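Local coordinates for cerato-platanin 1 (PDB 3SUJ), which is a secreted fungal protein of the cerato-platanin family that binds metal ions, zinc among them, and whose precise function is not settled, at residues Gln65-Ser70 with Pro75-Met80. Numbering follows the deposited sequence. Where two conformers were deposited one is given.
Sequences QLTYSS and PKSIYM
The aliphatic stem of Q65 runs alongside the phenol of Y79, its CG lying 3.5 Å from ring atom CE1, and both side chains point the same way. With CG anti to the backbone N (chi1 -180°) and the chain extended beyond it, the stem follows the CD1-CE1 side of the ring and brings the amide to the hydroxyl, where Q65 NE2 donates to Y79 OH at 3.1 Å. That oxygen lies near the amide plane, which is turned 40° from the ring. Were Y79 replaced by an alanine, the Q65 amide would probably lose this acceptor and its stem the ring beside it, freeing the amide to turn. Farther along the same face, T67 OG1 and S77 OG share a hydrogen bond of 2.7 Å across a non-hydrogen-bonded pair. On the opposite face, buried L66 and I78 make an apolar contact, CB to CG1 4.1 Å, while helix 94-101 packs on I78 and Y68. Between the faces, L66 with I78 and Y68 with K76 each exchange two backbone bonds, the straightest running from L66 N to I78 O (2.9 Å, 170° at the hydrogen). Alternating pairs on two strands joined by a short loop make an antiparallel beta hairpin, here part of the double-psi beta-barrel of cerato-platanins.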
loop_
_atom_site.group_PDB
_atom_site.type_symbol
_atom_site.label_atom_id
_atom_site.label_comp_id
_atom_site.label_asym_id
_atom_site.label_seq_id
_atom_site.Cartn_x
_atom_site.Cartn_y
_atom_site.Cartn_z
ATOM N N GLN A 65 1.457 -8.155 3.273
ATOM C CA GLN A 65 0.380 -8.983 2.805
ATOM C C GLN A 65 -0.877 -8.650 3.548
ATOM O O GLN A 65 -0.932 -8.695 4.793
ATOM C CB GLN A 65 0.744 -10.414 3.084
ATOM C CG GLN A 65 -0.359 -11.419 2.605
ATOM C CD GLN A 65 -0.033 -12.831 3.063
ATOM O OE1 GLN A 65 0.310 -13.007 4.263
ATOM N NE2 GLN A 65 -0.044 -13.809 2.202
ATOM N N LEU A 66 -1.893 -8.240 2.797
ATOM C CA LEU A 66 -3.181 -7.855 3.357
ATOM C C LEU A 66 -4.219 -8.829 2.866
ATOM O O LEU A 66 -4.374 -8.995 1.685
ATOM C CB LEU A 66 -3.562 -6.438 2.932
ATOM C CG LEU A 66 -2.514 -5.363 3.197
ATOM C CD1 LEU A 66 -2.973 -3.969 2.658
ATOM C CD2 LEU A 66 -2.222 -5.203 4.650
ATOM N N THR A 67 -4.898 -9.463 3.813
ATOM C CA THR A 67 -5.849 -10.523 3.483
ATOM C C THR A 67 -7.220 -10.143 3.936
ATOM O O THR A 67 -7.465 -9.759 5.071
ATOM C CB THR A 67 -5.437 -11.890 4.146
ATOM O OG1 THR A 67 -4.094 -12.207 3.649
ATOM C CG2 THR A 67 -6.408 -12.984 3.699
ATOM N N TYR A 68 -8.098 -10.236 2.933
ATOM C CA TYR A 68 -9.554 -9.887 3.144
ATOM C C TYR A 68 -10.346 -11.135 3.044
ATOM O O TYR A 68 -10.231 -11.880 2.080
ATOM C CB TYR A 68 -10.027 -8.869 2.101
ATOM C CG TYR A 68 -11.476 -8.478 2.235
ATOM C CD1 TYR A 68 -11.943 -7.835 3.355
ATOM C CD2 TYR A 68 -12.359 -8.798 1.228
ATOM C CE1 TYR A 68 -13.322 -7.456 3.460
ATOM C CE2 TYR A 68 -13.746 -8.418 1.322
ATOM C CZ TYR A 68 -14.116 -7.800 2.444
ATOM O OH TYR A 68 -15.454 -7.387 2.564
ATOM N N SER A 69 -11.150 -11.330 4.101
ATOM C CA SER A 69 -12.066 -12.476 4.095
ATOM C C SER A 69 -13.475 -11.930 3.946
ATOM O O SER A 69 -14.051 -11.419 4.920
ATOM C CB SER A 69 -11.961 -13.129 5.443
ATOM O OG SER A 69 -10.696 -13.739 5.517
ATOM N N SER A 70 -13.937 -11.893 2.711
ATOM C CA SER A 70 -15.277 -11.416 2.353
ATOM C C SER A 70 -16.387 -12.211 3.040
ATOM O O SER A 70 -16.206 -13.391 3.418
ATOM C CB SER A 70 -15.453 -11.460 0.834
ATOM O OG SER A 70 -16.830 -11.295 0.472
ATOM N N PRO A 75 -11.000 -16.228 0.870
ATOM C CA PRO A 75 -9.985 -15.221 1.121
ATOM C C PRO A 75 -9.164 -14.916 -0.089
ATOM O O PRO A 75 -8.919 -15.624 -0.981
ATOM C CB PRO A 75 -9.095 -15.877 2.210
ATOM C CG PRO A 75 -10.030 -16.851 2.930
ATOM C CD PRO A 75 -10.776 -17.404 1.779
ATOM N N LYS A 76 -8.722 -13.640 -0.044
ATOM C CA LYS A 76 -7.875 -13.074 -1.090
ATOM C C LYS A 76 -6.844 -12.210 -0.382
ATOM O O LYS A 76 -7.157 -11.512 0.571
ATOM C CB LYS A 76 -8.796 -12.182 -1.971
ATOM C CG LYS A 76 -8.127 -11.392 -2.991
ATOM C CD LYS A 76 -7.438 -12.158 -4.040
ATOM C CE LYS A 76 -6.835 -11.180 -5.053
ATOM N NZ LYS A 76 -6.391 -12.022 -6.223
ATOM N N SER A 77 -5.645 -12.192 -0.955
ATOM C CA SER A 77 -4.565 -11.351 -0.451
ATOM C C SER A 77 -4.023 -10.463 -1.506
ATOM O O SER A 77 -3.969 -10.850 -2.683
ATOM C CB SER A 77 -3.374 -12.199 0.068
ATOM O OG SER A 77 -3.749 -13.101 1.092
ATOM N N ILE A 78 -3.580 -9.294 -1.090
ATOM C CA ILE A 78 -2.724 -8.493 -1.971
ATOM C C ILE A 78 -1.430 -8.194 -1.248
ATOM O O ILE A 78 -1.367 -8.405 -0.049
ATOM C CB ILE A 78 -3.409 -7.097 -2.372
ATOM C CG1 ILE A 78 -3.803 -6.288 -1.144
ATOM C CG2 ILE A 78 -4.608 -7.377 -3.323
ATOM C CD1 ILE A 78 -4.131 -4.769 -1.340
ATOM N N TYR A 79 -0.452 -7.676 -1.963
ATOM C CA TYR A 79 0.927 -7.464 -1.433
ATOM C C TYR A 79 1.237 -6.028 -1.731
ATOM O O TYR A 79 1.315 -5.641 -2.904
ATOM C CB TYR A 79 1.910 -8.440 -2.102
ATOM C CG TYR A 79 1.475 -9.886 -1.822
ATOM C CD1 TYR A 79 1.897 -10.565 -0.685
ATOM C CD2 TYR A 79 0.528 -10.494 -2.629
ATOM C CE1 TYR A 79 1.437 -11.831 -0.380
ATOM C CE2 TYR A 79 0.006 -11.782 -2.337
ATOM C CZ TYR A 79 0.523 -12.423 -1.230
ATOM O OH TYR A 79 -0.032 -13.679 -0.884
ATOM N N MET A 80 1.298 -5.215 -0.720
ATOM C CA MET A 80 1.401 -3.753 -0.911
ATOM C C MET A 80 2.743 -3.236 -0.455
ATOM O O MET A 80 3.130 -3.512 0.655
ATOM C CB MET A 80 0.261 -3.079 -0.077
ATOM C CG MET A 80 0.060 -1.593 -0.429
ATOM S SD MET A 80 -0.788 -0.576 0.786
ATOM C CE MET A 80 0.634 -0.254 1.784
#